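Local coordinates for putative Lipoprotein (Shewanella oneidensis, PDB 3U24) that is of unknown function but binds zinc and calcium ions and possibly shares ancestry with zinc-dependent peptidases, at residues Thr91-Leu96 against Ser424-Lys429; Tyr121-Gly126 against Glu150-Tyr155; Gly180-Phe185 against Ile212-Ile217; Phe432-Met437 against Ser560-Tyr565. One frame throughout, in Å; residues are numbered along the deposited sequence.

Contact 1. Residues Thr91-Leu96 against Ser424-Lys429; sequences TIDYHL and SPSLVK. With ZN (zinc ion), chain C.
Asp93 points its carboxylate at the hydroxyl of Ser426 and crosses obliquely over the side of Val428. Ser426 OG donates to Asp93 OD1 at 3.0 Å, on the syn side and 19° out of the carboxylate plane. The acid carbon is in van der Waals contact with the valine, Asp93 CG lying 3.7 Å from Val428 CB. Ser426 OG, set between its backbone N and carbonyl carbon (chi1 82°), also accepts from Lys429 N at 3.0 Å with a nearly straight 168° N-H angle, which makes Ser426 the N-cap of helix 427-432. Here the start of that short helix meets the flank of helix 88-111. A water accepts from Val428 N and donates weakly to Asp93 OD2, and the nearby helix start probably favours the negative charge. In one of its two conformers, Lys429 runs at about a right angle to Asp93, with Lys429 CG 3.5 Å from Asp93 OD1 and NZ turned to Ser424 O and Tyr558 O; Ile92 CG2 packs on its CD. Leu96 CB meets Val428 CG1 at 4.0 Å. On a different face of helix 88-111, His95 NE2 binds a zinc ion at 2.0 Å, while His95 ND1 donates to Thr91 O.

Contact 2. Residues Tyr121-Gly126 against Glu150-Tyr155; sequences YNVAGG and ENIPAY. With EDO (1,2-ethanediol), chain Y; EDO (1,2-ethanediol), chain P; EDO (1,2-ethanediol), chain S.
Ile152 and Tyr155, on the first turn of helix 152-162, pack against Val123 and the backbone that leads into helix 124-131, so two helix starts meet in a largely helical protein. Asn151, at the N-cap position, makes no capping bond with its side chain; its carbonyl O accepts from Tyr155 N. Ile152 sends its far methyl toward the contact, Ile152 CD1 lying 4.3 Å from Val123 CG2. Pro153 faces elsewhere, onto Ile212 and Ala216 of helix 200-234. Tyr155 has the largest share of the contact. Its CG stands anti to the backbone N (chi1 179°), and the Tyr155 and Val123 side chains slide past each other in opposite directions. Val123 CG1 sits over one ring face as a CH-pi contact, 3.6 Å from the Tyr155 ring centroid and 17° off the normal. At the ring edge lies Tyr121 C, and Tyr121 CB touches Tyr155 CE1 at 4.1 Å. The phenol oxygen Tyr155 OH accepts from Asn122 N at 3.0 Å, while the next amide, Val123 N, donates to Tyr156 OH; two successive tyrosines thus take up two successive amides. Beyond them, Tyr121 OH is bonded to Trp114 O and Asn162 ND2. The chain then enters helix 124-131 through an Asx turn, in which Asn122 OD1 accepts from Ala124 N at 2.9 Å, the donor standing 41° above the amide carbonyl plane.

Contact 3. Residues Gly180-Phe185 against Ile212-Ile217; sequences GAFSVF and IASKAI
Ile217 splits its two branches between two phenylalanine rings. Ile217 CG2 approaches one obliquely, 3.9 Å from Phe182 CE2, and Ile217 CD1 meets the other, 3.9 Å from Phe185 CD2. The first torsion (chi1 -64°) sets CG1 beside the backbone N, and the extended chi2 of 169° carries CD1 to Phe185. The isoleucine and Phe182 slide past each other in opposite directions, whereas Phe185 crosses it at about a right angle. Ala181 CB completes this layer, 4.3 Å from Ile217 CG2. Phe182 also presents its edge to the backbone of helix 200-234: Phe182 CZ lies 3.9 Å from Ser214 O, which is in the plane of the ring. Ser214 OG stays 4.1 Å from Phe182 CE1 and is bonded to Phe210 O, one turn back along its own helix. Behind the rings, the loop between helices 168-179 and 187-195 is folded tightly on itself. Ala181 O accepts from both Val184 N and Phe185 N, and Gly180 O accepts from Ser183 N and, at 2.9 Å in its carbonyl plane, from Ser183 OG. Further out, Phe185 meets Phe127 of helix 124-131 edge-to-face, Phe182 also touches Asn218 and Ile221 of helix 200-234, and Ile217 touches Tyr156 of helix 152-162. Loop and helix are held together by apolar contacts, with no directional bond between them, while the Ser183 hydroxyl bonds within its own loop and that of Ser214 within its own helix.

Contact 4. Residues Phe432-Met437 against Ser560-Tyr565; sequences FGNGAM and SAPVKY
Asn434 and Met437 meet Ser560-Val563 in a buried contact between two loop-to-helix junctions, where helices 435-451 and 563-571 begin. One backbone bond joins the two segments: Asn434 N donates to Ser560 O at 2.8 Å, with an N-H angle of 167°. The Asn434 side chain, its CG anti to the backbone N (chi1 -175°), packs on Pro562, with Asn434 CB 3.6 Å from Pro562 N. Its amide has several partners. Asn434 OD1 accepts from Met437 N at 2.9 Å, the N-cap bond of helix 435-451, and from a water at 2.7 Å; that same water accepts from Val563 N at 3.1 Å. One asparagine oxygen therefore serves its own helix start directly and the neighbouring one through water, while Asn434 ND2 donates to Ile254 O. Met437, present as selenomethionine, is bent at chi2 (-83°) and lays its chain over the loop. Met437 CG is 3.2 Å from Ala561 O and Met437 SE 3.9 Å from Ser560 CA. Met437 CB abuts Val563 CG2 at 3.8 Å, the two side chains crossing at about a right angle. Pro562 and Ala561 also touch helix 88-111, through Leu96 and Ile92, and Val563 packs on helix 523-542. Asn434 caps the helix whose first turns supply Glu439, a zinc ligand with His408 and His414; such a set of two histidines and one glutamate is reminiscent of zinc peptidases of the related clan, though no activity is known here.

The four contacts form two pairs in one chain. Contacts 1 and 4 are neighbours, their centres 10 Å apart: helices 427-432 and 435-451 follow each other in the chain, and helix 88-111 touches the 560-565 segment through Ile92, His95 and Leu96. Contacts 2 and 3, 9 Å apart at their centres, share a second helical region where Ile152 meets both Ala213 and Phe185. The pairs lie 32 to 39 Å apart between centres and do not touch. Along the chain, contacts 2 and 3 come in series inside the loop closed by contact 1, and contact 4 follows, bringing the C-terminal helix 563-571 beside helix 88-111 and the start of the zinc-binding helix 435-451.

Contact 1. Residues Thr91-Leu96 against Ser424-Lys429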
loop_
_atom_site.group_PDB
_atom_site.type_symbol
_atom_site.label_atom_id
_atom_site.label_comp_id
_atom_site.label_asym_id
_atom_site.label_seq_id
_atom_site.Cartn_x
_atom_site.Cartn_y
_atom_site.Cartn_z
ATOM N N THR A 91 -6.272 -9.479 -21.744
ATOM C CA THR A 91 -7.123 -10.248 -20.844
ATOM C C THR A 91 -6.882 -9.810 -19.398
ATOM O O THR A 91 -7.801 -9.713 -18.602
ATOM C CB THR A 91 -7.012 -11.786 -21.065
ATOM O OG1 THR A 91 -8.085 -12.417 -20.347
ATOM C CG2 THR A 91 -5.730 -12.349 -20.567
ATOM N N ILE A 92 -5.650 -9.467 -19.083
ATOM C CA ILE A 92 -5.344 -8.851 -17.766
ATOM C C ILE A 92 -6.100 -7.535 -17.582
ATOM O O ILE A 92 -6.817 -7.368 -16.588
ATOM C CB ILE A 92 -3.839 -8.681 -17.540
ATOM C CG1 ILE A 92 -3.199 -10.085 -17.397
ATOM C CG2 ILE A 92 -3.589 -7.814 -16.300
ATOM C CD1 ILE A 92 -1.706 -10.108 -17.663
ATOM N N ASP A 93 -6.013 -6.645 -18.565
ATOM C CA ASP A 93 -6.783 -5.406 -18.521
ATOM C C ASP A 93 -8.304 -5.647 -18.407
ATOM O O ASP A 93 -8.995 -4.947 -17.642
ATOM C CB ASP A 93 -6.462 -4.511 -19.721
ATOM C CG ASP A 93 -5.005 -4.000 -19.701
ATOM O OD1 ASP A 93 -4.307 -4.259 -18.699
ATOM O OD2 ASP A 93 -4.560 -3.361 -20.677
ATOM N N TYR A 94 -8.809 -6.631 -19.149
ATOM C CA TYR A 94 -10.220 -6.953 -19.125
ATOM C C TYR A 94 -10.618 -7.266 -17.680
ATOM O O TYR A 94 -11.567 -6.687 -17.162
ATOM C CB TYR A 94 -10.537 -8.158 -20.041
ATOM C CG TYR A 94 -11.988 -8.565 -20.077
ATOM C CD1 TYR A 94 -12.579 -9.201 -19.007
ATOM C CD2 TYR A 94 -12.772 -8.327 -21.202
ATOM C CE1 TYR A 94 -13.914 -9.566 -19.042
ATOM C CE2 TYR A 94 -14.092 -8.723 -21.248
ATOM C CZ TYR A 94 -14.657 -9.327 -20.152
ATOM O OH TYR A 94 -15.981 -9.713 -20.177
ATOM N N HIS A 95 -9.871 -8.168 -17.041
ATOM C CA HIS A 95 -10.209 -8.588 -15.703
ATOM C C HIS A 95 -10.039 -7.504 -14.644
ATOM O O HIS A 95 -10.869 -7.372 -13.729
ATOM C CB HIS A 95 -9.475 -9.878 -15.349
ATOM C CG HIS A 95 -10.018 -11.056 -16.059
ATOM N ND1 HIS A 95 -9.661 -11.374 -17.350
ATOM C CD2 HIS A 95 -10.977 -11.970 -15.680
ATOM C CE1 HIS A 95 -10.332 -12.470 -17.731
ATOM N NE2 HIS A 95 -11.120 -12.850 -16.702
ATOM N N LEU A 96 -8.985 -6.718 -14.753
ATOM C CA LEU A 96 -8.788 -5.609 -13.860
ATOM C C LEU A 96 -9.938 -4.605 -13.991
ATOM O O LEU A 96 -10.444 -4.146 -12.984
ATOM C CB LEU A 96 -7.460 -4.940 -14.139
ATOM C CG LEU A 96 -6.190 -5.712 -13.756
ATOM C CD1 LEU A 96 -4.989 -4.828 -14.180
ATOM C CD2 LEU A 96 -6.130 -6.114 -12.265
ATOM N N SER A 424 6.358 -4.782 -20.687
ATOM C CA SER A 424 5.048 -4.793 -21.391
ATOM C C SER A 424 3.923 -3.989 -20.716
ATOM O O SER A 424 2.919 -4.528 -20.299
ATOM C CB SER A 424 4.604 -6.246 -21.609
ATOM O OG SER A 424 5.408 -6.851 -22.623
ATOM N N PRO A 425 4.074 -2.672 -20.646
ATOM C CA PRO A 425 3.147 -1.911 -19.802
ATOM C C PRO A 425 1.743 -1.676 -20.398
ATOM O O PRO A 425 1.525 -1.790 -21.583
ATOM C CB PRO A 425 3.872 -0.562 -19.659
ATOM C CG PRO A 425 4.568 -0.408 -20.984
ATOM C CD PRO A 425 4.953 -1.797 -21.443
ATOM N N SER A 426 0.785 -1.371 -19.553
ATOM C CA SER A 426 -0.479 -0.850 -20.021
ATOM C C SER A 426 -0.968 0.184 -19.043
ATOM O O SER A 426 -0.675 0.108 -17.842
ATOM C CB SER A 426 -1.522 -1.954 -20.176
ATOM O OG SER A 426 -2.120 -2.242 -18.940
ATOM N N LEU A 427 -1.719 1.148 -19.557
ATOM C CA LEU A 427 -2.292 2.187 -18.716
ATOM C C LEU A 427 -3.151 1.571 -17.615
ATOM O O LEU A 427 -2.987 1.893 -16.468
ATOM C CB LEU A 427 -3.080 3.191 -19.575
ATOM C CG LEU A 427 -3.409 4.575 -18.965
ATOM C CD1 LEU A 427 -2.218 5.232 -18.263
ATOM C CD2 LEU A 427 -3.952 5.513 -20.051
ATOM N N VAL A 428 -4.023 0.621 -17.955
ATOM C CA VAL A 428 -4.849 -0.060 -16.960
ATOM C C VAL A 428 -4.062 -0.731 -15.818
ATOM O O VAL A 428 -4.421 -0.573 -14.664
ATOM C CB VAL A 428 -5.823 -1.043 -17.634
ATOM C CG1 VAL A 428 -6.568 -1.885 -16.603
ATOM C CG2 VAL A 428 -6.802 -0.248 -18.498
ATOM N N LYS A 429 -3.000 -1.464 -16.134
ATOM C CA LYS A 429 -2.177 -2.081 -15.102
ATOM C C LYS A 429 -1.458 -1.051 -14.279
ATOM O O LYS A 429 -1.286 -1.249 -13.086
ATOM C CB LYS A 429 -1.127 -3.033 -15.673
ATOM C CG LYS A 429 -1.690 -4.239 -16.390
ATOM C CD LYS A 429 -0.621 -5.317 -16.582
ATOM C CE LYS A 429 0.488 -4.874 -17.517
ATOM N NZ LYS A 429 0.984 -6.054 -18.260
HETATM ZN ZN ZN C . -12.424 -14.345 -16.797
HETATM O O HOH W 1 -4.573 -0.051 -20.847
HETATM O O HOH W 2 -11.851 -15.967 -18.659
#

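Contact 2. Residues Tyr121-Gly126 against Glu150-Tyr155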
loop_
_atom_site.group_PDB
_atom_site.type_symbol
_atom_site.label_atom_id
_atom_site.label_comp_id
_atom_site.label_asym_id
_atom_site.label_seq_id
_atom_site.Cartn_x
_atom_site.Cartn_y
_atom_site.Cartn_z
ATOM N N TYR A 121 -14.810 12.224 3.697
ATOM C CA TYR A 121 -15.176 13.561 3.296
ATOM C C TYR A 121 -14.154 14.584 3.773
ATOM O O TYR A 121 -14.115 14.991 4.946
ATOM C CB TYR A 121 -16.556 13.896 3.824
ATOM C CG TYR A 121 -17.592 12.895 3.390
ATOM C CD1 TYR A 121 -18.200 13.015 2.163
ATOM C CD2 TYR A 121 -17.928 11.813 4.176
ATOM C CE1 TYR A 121 -19.131 12.110 1.739
ATOM C CE2 TYR A 121 -18.875 10.906 3.770
ATOM C CZ TYR A 121 -19.492 11.072 2.553
ATOM O OH TYR A 121 -20.446 10.198 2.084
ATOM N N ASN A 122 -13.316 15.010 2.847
ATOM C CA ASN A 122 -12.234 15.975 3.143
ATOM C C ASN A 122 -11.727 16.564 1.826
ATOM O O ASN A 122 -11.265 15.829 0.954
ATOM C CB ASN A 122 -11.080 15.272 3.886
ATOM C CG ASN A 122 -10.012 16.248 4.421
ATOM O OD1 ASN A 122 -9.897 17.421 3.987
ATOM N ND2 ASN A 122 -9.211 15.752 5.387
ATOM N N VAL A 123 -11.836 17.873 1.668
ATOM C CA VAL A 123 -11.388 18.487 0.382
ATOM C C VAL A 123 -9.857 18.703 0.287
ATOM O O VAL A 123 -9.335 18.980 -0.790
ATOM C CB VAL A 123 -12.141 19.810 0.107
ATOM C CG1 VAL A 123 -13.644 19.558 0.144
ATOM C CG2 VAL A 123 -11.741 20.880 1.130
ATOM N N ALA A 124 -9.147 18.541 1.390
ATOM C CA ALA A 124 -7.752 19.015 1.490
ATOM C C ALA A 124 -6.854 18.348 0.439
ATOM O O ALA A 124 -6.083 19.036 -0.272
ATOM C CB ALA A 124 -7.204 18.794 2.918
ATOM N N GLY A 125 -7.009 17.028 0.314
ATOM C CA GLY A 125 -6.235 16.186 -0.578
ATOM C C GLY A 125 -6.191 16.660 -2.028
ATOM O O GLY A 125 -5.118 16.773 -2.637
ATOM N N GLY A 126 -7.344 16.942 -2.586
ATOM C CA GLY A 126 -7.405 17.392 -3.977
ATOM C C GLY A 126 -6.725 18.753 -4.172
ATOM O O GLY A 126 -6.024 18.990 -5.170
ATOM N N GLU A 150 -15.467 26.877 -5.114
ATOM C CA GLU A 150 -16.880 27.267 -5.289
ATOM C C GLU A 150 -17.783 26.408 -4.458
ATOM O O GLU A 150 -18.545 26.929 -3.651
ATOM C CB GLU A 150 -17.365 27.126 -6.738
ATOM C CG GLU A 150 -17.219 28.369 -7.626
ATOM C CD GLU A 150 -17.472 28.102 -9.133
ATOM O OE1 GLU A 150 -16.587 27.464 -9.810
ATOM O OE2 GLU A 150 -18.546 28.564 -9.630
ATOM N N ASN A 151 -17.658 25.097 -4.630
ATOM C CA ASN A 151 -18.567 24.127 -3.994
ATOM C C ASN A 151 -18.126 23.467 -2.687
ATOM O O ASN A 151 -18.707 22.477 -2.275
ATOM C CB ASN A 151 -19.019 23.095 -5.042
ATOM C CG ASN A 151 -19.936 23.744 -6.078
ATOM O OD1 ASN A 151 -20.802 24.551 -5.704
ATOM N ND2 ASN A 151 -19.680 23.520 -7.349
ATOM N N ILE A 152 -17.189 24.068 -1.993
ATOM C CA ILE A 152 -16.800 23.529 -0.706
ATOM C C ILE A 152 -17.961 23.454 0.304
ATOM O O ILE A 152 -18.070 22.451 1.006
ATOM C CB ILE A 152 -15.552 24.240 -0.105
ATOM C CG1 ILE A 152 -14.314 23.818 -0.901
ATOM C CG2 ILE A 152 -15.391 23.932 1.387
ATOM C CD1 ILE A 152 -13.031 24.565 -0.600
ATOM N N PRO A 153 -18.801 24.509 0.408
ATOM C CA PRO A 153 -19.943 24.382 1.369
ATOM C C PRO A 153 -20.840 23.228 0.994
ATOM O O PRO A 153 -21.284 22.449 1.849
ATOM C CB PRO A 153 -20.676 25.709 1.209
ATOM C CG PRO A 153 -19.544 26.673 0.957
ATOM C CD PRO A 153 -18.590 25.916 0.036
ATOM N N ALA A 154 -21.082 23.099 -0.301
ATOM C CA ALA A 154 -21.972 22.012 -0.793
ATOM C C ALA A 154 -21.405 20.629 -0.515
ATOM O O ALA A 154 -22.120 19.706 -0.223
ATOM C CB ALA A 154 -22.232 22.157 -2.277
ATOM N N TYR A 155 -20.096 20.506 -0.675
ATOM C CA TYR A 155 -19.390 19.260 -0.438
ATOM C C TYR A 155 -19.638 18.810 0.991
ATOM O O TYR A 155 -19.974 17.697 1.194
ATOM C CB TYR A 155 -17.889 19.466 -0.680
ATOM C CG TYR A 155 -17.040 18.258 -0.445
ATOM C CD1 TYR A 155 -16.609 17.931 0.830
ATOM C CD2 TYR A 155 -16.685 17.430 -1.487
ATOM C CE1 TYR A 155 -15.815 16.795 1.056
ATOM C CE2 TYR A 155 -15.891 16.271 -1.287
ATOM C CZ TYR A 155 -15.459 15.966 -0.014
ATOM O OH TYR A 155 -14.672 14.846 0.209
HETATM C C1 EDO Y . -22.010 26.976 -4.363
HETATM O O1 EDO Y . -20.825 27.719 -4.014
HETATM C C2 EDO Y . -22.406 25.837 -3.396
HETATM O O2 EDO Y . -21.455 25.564 -2.337
HETATM C C1 EDO P . -10.391 14.885 -2.589
HETATM O O1 EDO P . -9.861 15.712 -1.538
HETATM C C2 EDO P . -11.867 15.191 -2.913
HETATM O O2 EDO P . -11.937 16.429 -3.620
HETATM C C1 EDO S . -10.698 11.337 0.138
HETATM O O1 EDO S . -11.262 12.655 -0.007
HETATM C C2 EDO S . -10.534 10.954 1.620
HETATM O O2 EDO S . -9.572 11.760 2.319
#

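Contact 3. Residues Gly180-Phe185 against Ile212-Ile217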
loop_
_atom_site.group_PDB
_atom_site.type_symbol
_atom_site.label_atom_id
_atom_site.label_comp_id
_atom_site.label_asym_id
_atom_site.label_seq_id
_atom_site.Cartn_x
_atom_site.Cartn_y
_atom_site.Cartn_z
ATOM N N GLY A 180 -6.374 19.413 9.512
ATOM C CA GLY A 180 -5.200 19.548 8.651
ATOM C C GLY A 180 -5.495 20.287 7.361
ATOM O O GLY A 180 -4.572 20.746 6.692
ATOM N N ALA A 181 -6.772 20.447 7.000
ATOM C CA ALA A 181 -7.102 21.234 5.799
ATOM C C ALA A 181 -6.477 22.651 5.864
ATOM O O ALA A 181 -6.125 23.207 4.817
ATOM C CB ALA A 181 -8.600 21.313 5.550
ATOM N N PHE A 182 -6.305 23.204 7.071
ATOM C CA PHE A 182 -5.721 24.532 7.219
ATOM C C PHE A 182 -4.234 24.638 6.972
ATOM O O PHE A 182 -3.723 25.729 6.870
ATOM C CB PHE A 182 -6.117 25.168 8.547
ATOM C CG PHE A 182 -7.569 25.511 8.590
ATOM C CD1 PHE A 182 -8.065 26.520 7.780
ATOM C CD2 PHE A 182 -8.459 24.743 9.328
ATOM C CE1 PHE A 182 -9.427 26.817 7.769
ATOM C CE2 PHE A 182 -9.801 25.041 9.341
ATOM C CZ PHE A 182 -10.301 26.063 8.544
ATOM N N SER A 183 -3.535 23.528 6.822
ATOM C CA SER A 183 -2.170 23.628 6.351
ATOM C C SER A 183 -2.139 23.805 4.798
ATOM O O SER A 183 -1.099 24.078 4.226
ATOM C CB SER A 183 -1.387 22.420 6.804
ATOM O OG SER A 183 -1.790 21.340 6.030
ATOM N N VAL A 184 -3.290 23.649 4.146
ATOM C CA VAL A 184 -3.451 23.901 2.718
ATOM C C VAL A 184 -4.147 25.255 2.559
ATOM O O VAL A 184 -3.651 26.132 1.849
ATOM C CB VAL A 184 -4.281 22.768 2.060
ATOM C CG1 VAL A 184 -4.569 23.065 0.588
ATOM C CG2 VAL A 184 -3.582 21.411 2.228
ATOM N N PHE A 185 -5.280 25.446 3.247
ATOM C CA PHE A 185 -5.988 26.722 3.246
ATOM C C PHE A 185 -5.346 27.676 4.263
ATOM O O PHE A 185 -5.935 27.990 5.297
ATOM C CB PHE A 185 -7.505 26.547 3.460
ATOM C CG PHE A 185 -8.173 25.800 2.339
ATOM C CD1 PHE A 185 -8.517 26.451 1.171
ATOM C CD2 PHE A 185 -8.362 24.430 2.399
ATOM C CE1 PHE A 185 -9.094 25.751 0.099
ATOM C CE2 PHE A 185 -8.913 23.725 1.332
ATOM C CZ PHE A 185 -9.275 24.381 0.178
ATOM N N ILE A 212 -15.419 32.149 2.571
ATOM C CA ILE A 212 -16.568 31.229 2.588
ATOM C C ILE A 212 -16.092 29.771 2.845
ATOM O O ILE A 212 -16.699 29.052 3.632
ATOM C CB ILE A 212 -17.391 31.322 1.307
ATOM C CG1 ILE A 212 -18.121 32.666 1.249
ATOM C CG2 ILE A 212 -18.405 30.187 1.198
ATOM C CD1 ILE A 212 -18.658 32.964 -0.145
ATOM N N ALA A 213 -14.986 29.364 2.217
ATOM C CA ALA A 213 -14.504 27.981 2.366
ATOM C C ALA A 213 -14.061 27.682 3.788
ATOM O O ALA A 213 -14.425 26.645 4.314
ATOM C CB ALA A 213 -13.370 27.660 1.385
ATOM N N SER A 214 -13.246 28.580 4.352
ATOM C CA SER A 214 -12.748 28.480 5.719
ATOM C C SER A 214 -13.867 28.374 6.749
ATOM O O SER A 214 -13.798 27.594 7.666
ATOM C CB SER A 214 -11.902 29.707 6.067
ATOM O OG SER A 214 -10.787 29.731 5.192
ATOM N N LYS A 215 -14.862 29.222 6.606
ATOM C CA LYS A 215 -16.056 29.154 7.431
ATOM C C LYS A 215 -16.726 27.755 7.338
ATOM O O LYS A 215 -17.024 27.160 8.350
ATOM C CB LYS A 215 -17.015 30.252 6.993
ATOM C CG LYS A 215 -18.349 30.297 7.715
ATOM C CD LYS A 215 -19.282 31.378 7.129
ATOM C CE LYS A 215 -20.530 31.581 7.986
ATOM N NZ LYS A 215 -20.128 31.976 9.377
ATOM N N ALA A 216 -16.930 27.246 6.123
ATOM C CA ALA A 216 -17.565 25.962 5.932
ATOM C C ALA A 216 -16.749 24.814 6.544
ATOM O O ALA A 216 -17.316 23.892 7.088
ATOM C CB ALA A 216 -17.829 25.692 4.446
ATOM N N ILE A 217 -15.427 24.877 6.427
ATOM C CA ILE A 217 -14.583 23.812 6.949
ATOM C C ILE A 217 -14.676 23.861 8.462
ATOM O O ILE A 217 -14.949 22.845 9.045
ATOM C CB ILE A 217 -13.130 23.881 6.457
ATOM C CG1 ILE A 217 -13.087 23.668 4.930
ATOM C CG2 ILE A 217 -12.256 22.839 7.171
ATOM C CD1 ILE A 217 -11.778 23.971 4.260
#

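Contact 4. Residues Phe432-Met437 against Ser560-Tyr565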
loop_
_atom_site.group_PDB
_atom_site.type_symbol
_atom_site.label_atom_id
_atom_site.label_comp_id
_atom_site.label_asym_id
_atom_site.label_seq_id
_atom_site.Cartn_x
_atom_site.Cartn_y
_atom_site.Cartn_z
ATOM N N PHE A 432 -4.378 0.409 -12.040
ATOM C CA PHE A 432 -5.219 -0.450 -11.208
ATOM C C PHE A 432 -4.624 -1.785 -10.946
ATOM O O PHE A 432 -5.355 -2.743 -10.759
ATOM C CB PHE A 432 -6.577 -0.679 -11.850
ATOM C CG PHE A 432 -7.244 0.568 -12.248
ATOM C CD1 PHE A 432 -7.564 1.501 -11.304
ATOM C CD2 PHE A 432 -7.528 0.819 -13.549
ATOM C CE1 PHE A 432 -8.160 2.686 -11.665
ATOM C CE2 PHE A 432 -8.135 1.995 -13.931
ATOM C CZ PHE A 432 -8.422 2.948 -12.990
ATOM N N GLY A 433 -3.305 -1.830 -10.855
ATOM C CA GLY A 433 -2.584 -3.086 -10.668
ATOM C C GLY A 433 -2.718 -3.634 -9.268
ATOM O O GLY A 433 -3.187 -2.959 -8.393
ATOM N N ASN A 434 -2.272 -4.862 -9.066
ATOM C CA ASN A 434 -2.569 -5.601 -7.834
ATOM C C ASN A 434 -1.464 -5.457 -6.835
ATOM O O ASN A 434 -0.369 -5.896 -7.069
ATOM C CB ASN A 434 -2.794 -7.075 -8.210
ATOM C CG ASN A 434 -3.215 -7.926 -7.062
ATOM O OD1 ASN A 434 -2.399 -8.649 -6.491
ATOM N ND2 ASN A 434 -4.487 -7.877 -6.723
ATOM N N GLY A 435 -1.766 -4.830 -5.709
ATOM C CA GLY A 435 -0.815 -4.615 -4.633
ATOM C C GLY A 435 -0.329 -5.916 -4.009
ATOM O O GLY A 435 0.842 -6.035 -3.629
ATOM N N ALA A 436 -1.206 -6.899 -3.900
ATOM C CA ALA A 436 -0.807 -8.185 -3.337
ATOM C C ALA A 436 0.317 -8.829 -4.140
ATOM O O ALA A 436 1.174 -9.452 -3.568
ATOM C CB ALA A 436 -1.993 -9.135 -3.284
HETATM N N MSE A 437 0.264 -8.752 -5.477
HETATM C CA MSE A 437 1.307 -9.357 -6.327
HETATM C C MSE A 437 2.615 -8.621 -6.118
HETATM O O MSE A 437 3.624 -9.247 -5.926
HETATM C CB MSE A 437 0.898 -9.352 -7.815
HETATM C CG MSE A 437 1.952 -9.902 -8.795
HETATM SE SE MSE A 437 3.275 -8.516 -9.270
HETATM C CE MSE A 437 4.500 -9.666 -10.332
ATOM N N SER A 560 1.991 -6.151 -13.027
ATOM C CA SER A 560 1.308 -6.172 -11.740
ATOM C C SER A 560 -0.136 -6.749 -11.784
ATOM O O SER A 560 -1.071 -6.165 -11.264
ATOM C CB SER A 560 1.338 -4.732 -11.186
ATOM O OG SER A 560 2.723 -4.262 -11.153
ATOM N N ALA A 561 -0.294 -7.899 -12.412
ATOM C CA ALA A 561 -1.564 -8.594 -12.443
ATOM C C ALA A 561 -1.640 -9.416 -11.163
ATOM O O ALA A 561 -0.622 -9.782 -10.615
ATOM C CB ALA A 561 -1.690 -9.532 -13.651
ATOM N N PRO A 562 -2.862 -9.723 -10.712
ATOM C CA PRO A 562 -3.044 -10.608 -9.587
ATOM C C PRO A 562 -2.352 -11.941 -9.846
ATOM O O PRO A 562 -2.415 -12.487 -10.973
ATOM C CB PRO A 562 -4.564 -10.832 -9.547
ATOM C CG PRO A 562 -5.162 -9.678 -10.290
ATOM C CD PRO A 562 -4.143 -9.349 -11.349
ATOM N N VAL A 563 -1.738 -12.478 -8.803
ATOM C CA VAL A 563 -1.028 -13.725 -8.930
ATOM C C VAL A 563 -1.872 -14.870 -9.560
ATOM O O VAL A 563 -1.357 -15.645 -10.384
ATOM C CB VAL A 563 -0.471 -14.168 -7.575
ATOM C CG1 VAL A 563 0.261 -15.508 -7.705
ATOM C CG2 VAL A 563 0.424 -13.064 -6.981
ATOM N N LYS A 564 -3.155 -14.966 -9.245
ATOM C CA LYS A 564 -3.921 -16.054 -9.805
ATOM C C LYS A 564 -4.069 -15.975 -11.319
ATOM O O LYS A 564 -4.211 -17.003 -11.979
ATOM C CB LYS A 564 -5.293 -16.212 -9.170
ATOM C CG LYS A 564 -6.268 -15.070 -9.369
ATOM C CD LYS A 564 -7.671 -15.583 -9.037
ATOM C CE LYS A 564 -8.678 -14.490 -8.728
ATOM N NZ LYS A 564 -10.073 -14.965 -9.047
ATOM N N TYR A 565 -4.057 -14.770 -11.866
ATOM C CA TYR A 565 -4.169 -14.625 -13.303
ATOM C C TYR A 565 -2.840 -14.986 -13.977
ATOM O O TYR A 565 -2.826 -15.633 -15.029
ATOM C CB TYR A 565 -4.710 -13.215 -13.659
ATOM C CG TYR A 565 -6.204 -13.055 -13.288
ATOM C CD1 TYR A 565 -7.184 -14.033 -13.724
ATOM C CD2 TYR A 565 -6.650 -11.970 -12.516
ATOM C CE1 TYR A 565 -8.545 -13.920 -13.384
ATOM C CE2 TYR A 565 -8.009 -11.837 -12.180
ATOM C CZ TYR A 565 -8.964 -12.812 -12.613
ATOM O OH TYR A 565 -10.335 -12.687 -12.290
HETATM O O HOH W 3 -2.503 -11.320 -6.072
#